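Local coordinates for protein interacting with HSP90 1 (Saccharomyces cerevisiae, PDB 4CHH), which takes part in pre-rRNA processing, is required for the NOP58-snoRNA interaction, and as a component of the R2TP complex interacts with HSP90, at residues S30-I35 with D114-S119; N62-P67 with A166-L171; I92-S97 with L140-I145. All coordinates share one frame; numbering follows the deposited sequence.

Contact 1. Residues S30-I35 with D114-S119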
loop_
_atom_site.group_PDB
_atom_site.type_symbol
_atom_site.label_atom_id
_atom_site.label_comp_id
_atom_site.label_asym_id
_atom_site.label_seq_id
_atom_site.Cartn_x
_atom_site.Cartn_y
_atom_site.Cartn_z
ATOM N N SER A 30 -15.181 -1.001 -11.600
ATOM C CA SER A 30 -14.048 -0.651 -12.452
ATOM C C SER A 30 -12.813 -1.418 -12.000
ATOM O O SER A 30 -12.699 -1.782 -10.827
ATOM C CB SER A 30 -13.770 0.849 -12.413
ATOM O OG SER A 30 -14.716 1.566 -13.184
ATOM N N LYS A 31 -11.883 -1.633 -12.928
ATOM C CA LYS A 31 -10.635 -2.319 -12.645
ATOM C C LYS A 31 -9.476 -1.336 -12.735
ATOM O O LYS A 31 -9.416 -0.494 -13.627
ATOM C CB LYS A 31 -10.413 -3.506 -13.595
ATOM C CG LYS A 31 -11.467 -4.612 -13.512
ATOM C CD LYS A 31 -11.117 -5.695 -12.512
ATOM C CE LYS A 31 -11.949 -6.932 -12.723
ATOM N NZ LYS A 31 -11.425 -8.079 -11.937
ATOM N N ILE A 32 -8.573 -1.437 -11.792
ATOM C CA ILE A 32 -7.354 -0.645 -11.775
ATOM C C ILE A 32 -6.233 -1.657 -11.901
ATOM O O ILE A 32 -6.137 -2.539 -11.050
ATOM C CB ILE A 32 -7.228 0.237 -10.499
ATOM C CG1 ILE A 32 -8.354 1.298 -10.400
ATOM C CG2 ILE A 32 -5.830 0.876 -10.424
ATOM C CD1 ILE A 32 -8.366 2.104 -9.061
ATOM N N GLU A 33 -5.414 -1.548 -12.949
ATOM C CA GLU A 33 -4.259 -2.426 -13.154
ATOM C C GLU A 33 -3.020 -1.691 -12.624
ATOM O O GLU A 33 -2.605 -0.693 -13.214
ATOM C CB GLU A 33 -4.125 -2.826 -14.626
ATOM C CG GLU A 33 -5.369 -3.549 -15.130
ATOM C CD GLU A 33 -5.077 -4.704 -16.063
ATOM O OE1 GLU A 33 -4.778 -4.453 -17.253
ATOM O OE2 GLU A 33 -5.150 -5.864 -15.601
ATOM N N PRO A 34 -2.478 -2.094 -11.456
ATOM C CA PRO A 34 -1.372 -1.321 -10.858
ATOM C C PRO A 34 -0.031 -1.477 -11.574
ATOM O O PRO A 34 0.240 -2.513 -12.173
ATOM C CB PRO A 34 -1.284 -1.873 -9.426
ATOM C CG PRO A 34 -2.523 -2.696 -9.228
ATOM C CD PRO A 34 -2.882 -3.207 -10.577
ATOM N N ILE A 35 0.799 -0.435 -11.504
ATOM C CA ILE A 35 2.150 -0.407 -12.073
ATOM C C ILE A 35 3.123 -0.671 -10.905
ATOM O O ILE A 35 3.118 0.083 -9.931
ATOM C CB ILE A 35 2.440 0.948 -12.820
ATOM C CG1 ILE A 35 1.411 1.213 -13.960
ATOM C CG2 ILE A 35 3.910 0.996 -13.348
ATOM C CD1 ILE A 35 1.206 2.697 -14.346
ATOM N N ASP A 114 -1.262 -5.618 -1.986
ATOM C CA ASP A 114 -0.856 -4.565 -2.926
ATOM C C ASP A 114 -1.430 -3.262 -2.391
ATOM O O ASP A 114 -2.588 -3.249 -1.979
ATOM C CB ASP A 114 -1.327 -4.813 -4.375
ATOM C CG ASP A 114 -0.945 -6.163 -4.965
ATOM O OD1 ASP A 114 0.183 -6.630 -4.710
ATOM O OD2 ASP A 114 -1.787 -6.761 -5.671
ATOM N N CYS A 115 -0.638 -2.203 -2.359
ATOM C CA CYS A 115 -1.079 -0.867 -1.911
ATOM C C CYS A 115 -0.844 0.085 -3.073
ATOM O O CYS A 115 0.302 0.436 -3.344
ATOM C CB CYS A 115 -0.313 -0.426 -0.655
ATOM S SG CYS A 115 -0.858 -1.228 0.869
ATOM N N CYS A 116 -1.921 0.476 -3.773
ATOM C CA CYS A 116 -1.871 1.284 -4.976
ATOM C C CYS A 116 -2.171 2.744 -4.695
ATOM O O CYS A 116 -3.197 3.086 -4.109
ATOM C CB CYS A 116 -2.830 0.712 -6.025
ATOM S SG CYS A 116 -2.530 1.297 -7.705
ATOM N N ILE A 117 -1.271 3.610 -5.143
ATOM C CA ILE A 117 -1.408 5.053 -4.954
ATOM C C ILE A 117 -1.458 5.717 -6.321
ATOM O O ILE A 117 -1.192 5.062 -7.336
ATOM C CB ILE A 117 -0.259 5.629 -4.061
ATOM C CG1 ILE A 117 1.148 5.457 -4.752
ATOM C CG2 ILE A 117 -0.323 5.036 -2.644
ATOM C CD1 ILE A 117 2.357 6.094 -4.045
ATOM N N ASN A 118 -1.781 7.014 -6.354
ATOM C CA ASN A 118 -1.780 7.747 -7.604
ATOM C C ASN A 118 -0.351 7.822 -8.118
ATOM O O ASN A 118 0.573 7.995 -7.333
ATOM C CB ASN A 118 -2.365 9.139 -7.417
ATOM C CG ASN A 118 -2.423 9.933 -8.684
ATOM O OD1 ASN A 118 -1.493 10.685 -9.001
ATOM N ND2 ASN A 118 -3.487 9.732 -9.469
ATOM N N SER A 119 -0.184 7.724 -9.434
ATOM C CA SER A 119 1.100 7.783 -10.115
ATOM C C SER A 119 1.916 9.060 -9.795
ATOM O O SER A 119 3.145 8.973 -9.680
ATOM C CB SER A 119 0.855 7.683 -11.608
ATOM O OG SER A 119 0.346 6.388 -11.861
#
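Ile32 and Pro34 close over Cys116 in the mixed sheet of the PIH1 N-terminal domain, at the point where strand 29-47, broken near Pro34, changes partner from strand 171-174 to strand 58-66. Strand 29-47 and strand 109-118 are not neighbours in this sheet, because strand 58-66 runs between them; the segments meet through side chains alone, and the contact is wholly apolar. The focus is the sulfur of Cys116. Its SG lies anti to the backbone N (chi1 -163°), which lifts it off strand 109-118 toward the overlying arm. Pro34 touches through CB, 3.8 Å from Cys116 SG, and the two residues also mark the nearest backbone approach, 6.5 Å from CA to CA. A second, looser touch comes from the branch methyl of the isoleucine, Ile32 CG2 standing 4.3 Å from Cys116 SG. The two carbons reach the sulfur roughly at right angles to each other, so that the thiol is met from two distinct directions rather than wedged between facing groups. Around this point the arm changes partners. Up to Ile32 it pairs by backbone bonds with Leu171 of strand 171-174, whereas Ile35 pairs with His65 of strand 58-66, and Pro34 sits at the break. Leu171 touches both Pro34 and Cys116, while Cys64 also touches Pro34, adding to the surroundings. The example illustrates a mixed beta-sheet in which an interrupted strand switches neighbours, and in which Ile32 and Pro34 pack on Cys116 of a strand that is not adjacent to their own.

Contact 2. Residues N62-P67 with A166-L171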
loop_
_atom_site.group_PDB
_atom_site.type_symbol
_atom_site.label_atom_id
_atom_site.label_comp_id
_atom_site.label_asym_id
_atom_site.label_seq_id
_atom_site.Cartn_x
_atom_site.Cartn_y
_atom_site.Cartn_z
ATOM N N ASN A 62 3.281 -4.771 -1.820
ATOM C CA ASN A 62 3.626 -4.214 -3.113
ATOM C C ASN A 62 3.112 -2.770 -3.217
ATOM O O ASN A 62 1.923 -2.572 -3.395
ATOM C CB ASN A 62 3.049 -5.094 -4.251
ATOM C CG ASN A 62 3.764 -6.434 -4.372
ATOM O OD1 ASN A 62 4.981 -6.510 -4.316
ATOM N ND2 ASN A 62 3.031 -7.526 -4.456
ATOM N N VAL A 63 4.014 -1.769 -3.106
ATOM C CA VAL A 63 3.650 -0.356 -3.286
ATOM C C VAL A 63 3.664 -0.126 -4.785
ATOM O O VAL A 63 4.670 -0.348 -5.448
ATOM C CB VAL A 63 4.541 0.656 -2.533
ATOM C CG1 VAL A 63 3.942 2.061 -2.609
ATOM C CG2 VAL A 63 4.755 0.224 -1.088
ATOM N N CYS A 64 2.524 0.197 -5.319
ATOM C CA CYS A 64 2.348 0.282 -6.745
ATOM C C CYS A 64 1.494 1.489 -7.075
ATOM O O CYS A 64 1.036 2.167 -6.159
ATOM C CB CYS A 64 1.732 -1.022 -7.252
ATOM S SG CYS A 64 0.235 -1.532 -6.361
ATOM N N HIS A 65 1.324 1.801 -8.358
ATOM C CA HIS A 65 0.578 3.015 -8.683
ATOM C C HIS A 65 -0.265 2.910 -9.954
ATOM O O HIS A 65 -0.132 1.977 -10.741
ATOM C CB HIS A 65 1.529 4.235 -8.781
ATOM C CG HIS A 65 2.555 4.125 -9.857
ATOM N ND1 HIS A 65 2.331 4.642 -11.122
ATOM C CD2 HIS A 65 3.773 3.537 -9.833
ATOM C CE1 HIS A 65 3.412 4.352 -11.828
ATOM N NE2 HIS A 65 4.310 3.692 -11.097
ATOM N N SER A 66 -1.172 3.873 -10.105
ATOM C CA SER A 66 -2.037 4.051 -11.261
ATOM C C SER A 66 -2.553 5.490 -11.295
ATOM O O SER A 66 -2.837 6.061 -10.238
ATOM C CB SER A 66 -3.213 3.078 -11.229
ATOM O OG SER A 66 -4.175 3.384 -12.231
ATOM N N PRO A 67 -2.738 6.081 -12.499
ATOM C CA PRO A 67 -3.312 7.436 -12.559
ATOM C C PRO A 67 -4.805 7.459 -12.192
ATOM O O PRO A 67 -5.388 8.533 -12.022
ATOM C CB PRO A 67 -3.073 7.833 -14.015
ATOM C CG PRO A 67 -3.144 6.513 -14.762
ATOM C CD PRO A 67 -2.444 5.555 -13.854
ATOM N N ALA A 166 4.090 -12.851 -9.054
ATOM C CA ALA A 166 3.944 -12.636 -10.492
ATOM C C ALA A 166 3.181 -11.309 -10.739
ATOM O O ALA A 166 3.222 -10.416 -9.887
ATOM C CB ALA A 166 3.236 -13.836 -11.139
ATOM N N GLU A 167 2.483 -11.172 -11.869
ATOM C CA GLU A 167 1.742 -9.960 -12.215
ATOM C C GLU A 167 0.846 -9.489 -11.051
ATOM O O GLU A 167 0.243 -10.322 -10.382
ATOM C CB GLU A 167 0.901 -10.206 -13.475
ATOM C CG GLU A 167 1.712 -10.636 -14.687
ATOM N N LEU A 168 0.814 -8.167 -10.771
ATOM C CA LEU A 168 -0.038 -7.584 -9.729
ATOM C C LEU A 168 -1.477 -7.704 -10.205
ATOM O O LEU A 168 -1.760 -7.252 -11.314
ATOM C CB LEU A 168 0.327 -6.105 -9.445
ATOM C CG LEU A 168 1.760 -5.788 -8.942
ATOM C CD1 LEU A 168 1.904 -4.303 -8.660
ATOM C CD2 LEU A 168 2.140 -6.628 -7.715
ATOM N N PRO A 169 -2.385 -8.381 -9.461
ATOM C CA PRO A 169 -3.755 -8.538 -9.964
ATOM C C PRO A 169 -4.519 -7.214 -9.947
ATOM O O PRO A 169 -4.146 -6.281 -9.210
ATOM C CB PRO A 169 -4.360 -9.569 -9.006
ATOM C CG PRO A 169 -3.602 -9.404 -7.739
ATOM C CD PRO A 169 -2.215 -9.028 -8.139
ATOM N N ALA A 170 -5.559 -7.108 -10.805
ATOM C CA ALA A 170 -6.349 -5.884 -10.887
ATOM C C ALA A 170 -7.114 -5.633 -9.593
ATOM O O ALA A 170 -7.499 -6.571 -8.884
ATOM C CB ALA A 170 -7.331 -5.945 -12.061
ATOM N N LEU A 171 -7.309 -4.357 -9.281
ATOM C CA LEU A 171 -8.095 -3.938 -8.135
ATOM C C LEU A 171 -9.484 -3.627 -8.617
ATOM O O LEU A 171 -9.644 -2.885 -9.589
ATOM C CB LEU A 171 -7.486 -2.715 -7.458
ATOM C CG LEU A 171 -6.157 -2.929 -6.763
ATOM C CD1 LEU A 171 -5.372 -1.650 -6.746
ATOM C CD2 LEU A 171 -6.373 -3.409 -5.348
#
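Leu168 reaches strand 58-66 as a fork: its CG lies anti to the carbonyl carbon (chi1 -61°), and chi2 of -177° carries CD1 on anti to CA, while CD2 branches off to the other residue. One prong, Leu168 CD1, rests 3.6 Å from Cys64 CB and 4.0 Å from Cys64 SG. That thiol is set between the backbone N and the carbonyl carbon (chi1 52°), and both CB and SG of the cysteine border the methyl. The other prong lies over the side-chain amide of Asn62. Here Leu168 CD2 comes to 3.5 Å from Asn62 ND2 and 3.7 Å from Asn62 CG, approaching across the flat face of the amide rather than in its plane, which leaves the polar edges for other partners. Those edges are used: Asn62 OD1 accepts from the backbone N of Lys164, and Asn62 ND2 donates to Asp114 OD1, itself in a salt bridge with Arg100. Two bonds thus fix how the amide is turned, and the leucine covers one face of it. Half of the 140 Å² buried here belongs to Leu168 alone. With an alanine here, both prongs would be gone, and the loop would probably lose its apolar hold on the strand, leaving a gap over Cys64 and the amide of Asn62. Strand 58-66 runs between strands 29-47 and 109-118, and segment 166-171 passes over the side of strand 58-66 that carries Asn62 and Cys64 on its way into strand 171-174. Ser66 touches Ile32 of strand 29-47, and Leu168 also rests on Asp114 of strand 109-118 and Arg100 of strand 95-103.

Contact 3. Residues I92-S97 with L140-I145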
loop_
_atom_site.group_PDB
_atom_site.type_symbol
_atom_site.label_atom_id
_atom_site.label_comp_id
_atom_site.label_asym_id
_atom_site.label_seq_id
_atom_site.Cartn_x
_atom_site.Cartn_y
_atom_site.Cartn_z
ATOM N N ILE A 92 -1.895 10.681 1.253
ATOM C CA ILE A 92 -1.824 10.087 -0.077
ATOM C C ILE A 92 -2.922 8.989 -0.093
ATOM O O ILE A 92 -2.800 8.042 0.686
ATOM C CB ILE A 92 -0.408 9.526 -0.416
ATOM C CG1 ILE A 92 0.620 10.649 -0.633
ATOM C CG2 ILE A 92 -0.469 8.566 -1.626
ATOM C CD1 ILE A 92 2.087 10.189 -0.924
ATOM N N PRO A 93 -4.006 9.081 -0.904
ATOM C CA PRO A 93 -4.999 7.978 -0.917
ATOM C C PRO A 93 -4.361 6.630 -1.333
ATOM O O PRO A 93 -3.494 6.585 -2.212
ATOM C CB PRO A 93 -6.039 8.450 -1.946
ATOM C CG PRO A 93 -5.882 9.988 -1.966
ATOM C CD PRO A 93 -4.384 10.153 -1.854
ATOM N N ILE A 94 -4.750 5.548 -0.645
ATOM C CA ILE A 94 -4.264 4.194 -0.926
ATOM C C ILE A 94 -5.457 3.267 -1.171
ATOM O O ILE A 94 -6.373 3.238 -0.360
ATOM C CB ILE A 94 -3.346 3.626 0.213
ATOM C CG1 ILE A 94 -2.190 4.613 0.563
ATOM C CG2 ILE A 94 -2.785 2.220 -0.177
ATOM C CD1 ILE A 94 -1.578 4.433 1.864
ATOM N N ILE A 95 -5.399 2.477 -2.246
ATOM C CA ILE A 95 -6.347 1.419 -2.513
ATOM C C ILE A 95 -5.562 0.108 -2.296
ATOM O O ILE A 95 -4.559 -0.149 -2.966
ATOM C CB ILE A 95 -7.047 1.534 -3.898
ATOM C CG1 ILE A 95 -7.886 2.853 -3.972
ATOM C CG2 ILE A 95 -7.981 0.300 -4.100
ATOM C CD1 ILE A 95 -8.304 3.293 -5.351
ATOM N N THR A 96 -6.001 -0.687 -1.316
ATOM C CA THR A 96 -5.320 -1.914 -0.894
ATOM C C THR A 96 -6.105 -3.121 -1.327
ATOM O O THR A 96 -7.324 -3.178 -1.152
ATOM C CB THR A 96 -5.113 -1.906 0.637
ATOM O OG1 THR A 96 -4.484 -0.680 0.988
ATOM C CG2 THR A 96 -4.265 -3.062 1.130
ATOM N N SER A 97 -5.394 -4.105 -1.855
ATOM C CA SER A 97 -6.005 -5.346 -2.296
ATOM C C SER A 97 -6.320 -6.249 -1.113
ATOM O O SER A 97 -5.821 -6.036 -0.008
ATOM C CB SER A 97 -5.047 -6.058 -3.249
ATOM O OG SER A 97 -3.928 -6.596 -2.557
ATOM N N LEU A 140 1.395 0.258 5.691
ATOM C CA LEU A 140 1.322 -0.716 6.770
ATOM C C LEU A 140 -0.008 -0.595 7.510
ATOM O O LEU A 140 -0.657 -1.602 7.750
ATOM C CB LEU A 140 2.487 -0.541 7.762
ATOM C CG LEU A 140 3.880 -0.892 7.225
ATOM C CD1 LEU A 140 4.958 -0.167 8.011
ATOM C CD2 LEU A 140 4.110 -2.386 7.209
ATOM N N GLU A 141 -0.419 0.640 7.862
ATOM C CA GLU A 141 -1.703 0.864 8.540
ATOM C C GLU A 141 -2.870 0.412 7.677
ATOM O O GLU A 141 -3.839 -0.124 8.208
ATOM C CB GLU A 141 -1.886 2.353 8.898
ATOM C CG GLU A 141 -0.914 2.817 9.971
ATOM C CD GLU A 141 -0.925 4.302 10.324
ATOM O OE1 GLU A 141 -1.299 5.139 9.469
ATOM O OE2 GLU A 141 -0.483 4.632 11.446
ATOM N N SER A 142 -2.783 0.622 6.347
ATOM C CA SER A 142 -3.869 0.216 5.440
ATOM C C SER A 142 -4.125 -1.279 5.488
ATOM O O SER A 142 -5.287 -1.667 5.485
ATOM C CB SER A 142 -3.601 0.655 4.005
ATOM O OG SER A 142 -3.482 2.065 3.987
ATOM N N CYS A 143 -3.062 -2.126 5.523
ATOM C CA CYS A 143 -3.254 -3.586 5.572
ATOM C C CYS A 143 -3.792 -3.983 6.927
ATOM O O CYS A 143 -4.651 -4.862 7.014
ATOM C CB CYS A 143 -1.954 -4.321 5.236
ATOM S SG CYS A 143 -1.231 -3.817 3.649
ATOM N N GLU A 144 -3.285 -3.324 7.991
ATOM C CA GLU A 144 -3.712 -3.544 9.372
ATOM C C GLU A 144 -5.209 -3.269 9.545
ATOM O O GLU A 144 -5.894 -4.028 10.216
ATOM C CB GLU A 144 -2.922 -2.639 10.321
ATOM C CG GLU A 144 -1.494 -3.121 10.490
ATOM C CD GLU A 144 -0.676 -2.248 11.403
ATOM O OE1 GLU A 144 -0.858 -1.005 11.368
ATOM O OE2 GLU A 144 0.172 -2.811 12.136
ATOM N N ILE A 145 -5.696 -2.176 8.954
ATOM C CA ILE A 145 -7.096 -1.765 9.019
ATOM C C ILE A 145 -8.002 -2.746 8.238
ATOM O O ILE A 145 -8.999 -3.242 8.797
ATOM C CB ILE A 145 -7.268 -0.294 8.515
ATOM C CG1 ILE A 145 -6.748 0.696 9.581
ATOM C CG2 ILE A 145 -8.748 0.044 8.145
ATOM C CD1 ILE A 145 -6.390 2.143 9.009
#
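Thr96 and Ser142 meet where helix 129-147 packs against strand 95-103, a helix-on-sheet layer of the PIH1 N-terminal domain. The tight part is built from small side chains, and it brings the backbones near: Thr96 CA and Ser142 CA are 6.8 Å apart. Thr96 OG1 abuts the methylene of the serine, 3.4 Å from Ser142 CB, a packing touch between an oxygen and a carbon. The serine hydroxyl is occupied on its own helix, since Ser142 OG is hydrogen-bonded to the carbonyl oxygen of Trp138 one turn back. Ser142 OG nevertheless lies against the end of an isoleucine, with Ile94 CD1 3.7 Å away. That isoleucine is held within the layer by further neighbours: Trp138 and Cys139 of the helix, Cys115 and Ile117 of strand 109-118. The contrast is with the solvent-facing end of the segment, where Ile145 is exposed and makes no contact with the strand. Glu141 and Glu144 are partly exposed and do not touch segment 92-97 either. Glu144 is occupied by Arg153, in a salt bridge, and by the backbone N of Leu151. Cys143, next to the tight spot, is buried against Trp113 yet only grazes the strand. The threonine methyl makes that last touch. Thr96 CG2 is anti to the backbone N while OG1 stays beside it (chi1 -52°), so the two branches part company, one to each of two successive helix residues: the hydroxyl to Ser142, and the methyl to Cys143 SG at 4.0 Å.

All three contacts reach the same sheet. Contacts 1 and 2 lie together, their centres about 5 Å apart, and the hydrogen bond between Ser119 OG and His65 ND1 (2.7 Å) joins them directly. Contact 3 lies about 12 Å from contact 1 and about 13 Å from contact 2, centre to centre. It belongs to the opposite face of the sheet: Cys115 turns to helix 129-147, its neighbour Cys116 to the arm of contact 1. The backbone bond between Cys116 N and Ile95 O (2.8 Å) ties contacts 1 and 3, while Leu171 CD2, 3.6 Å from Ser97 CB, connects contacts 2 and 3.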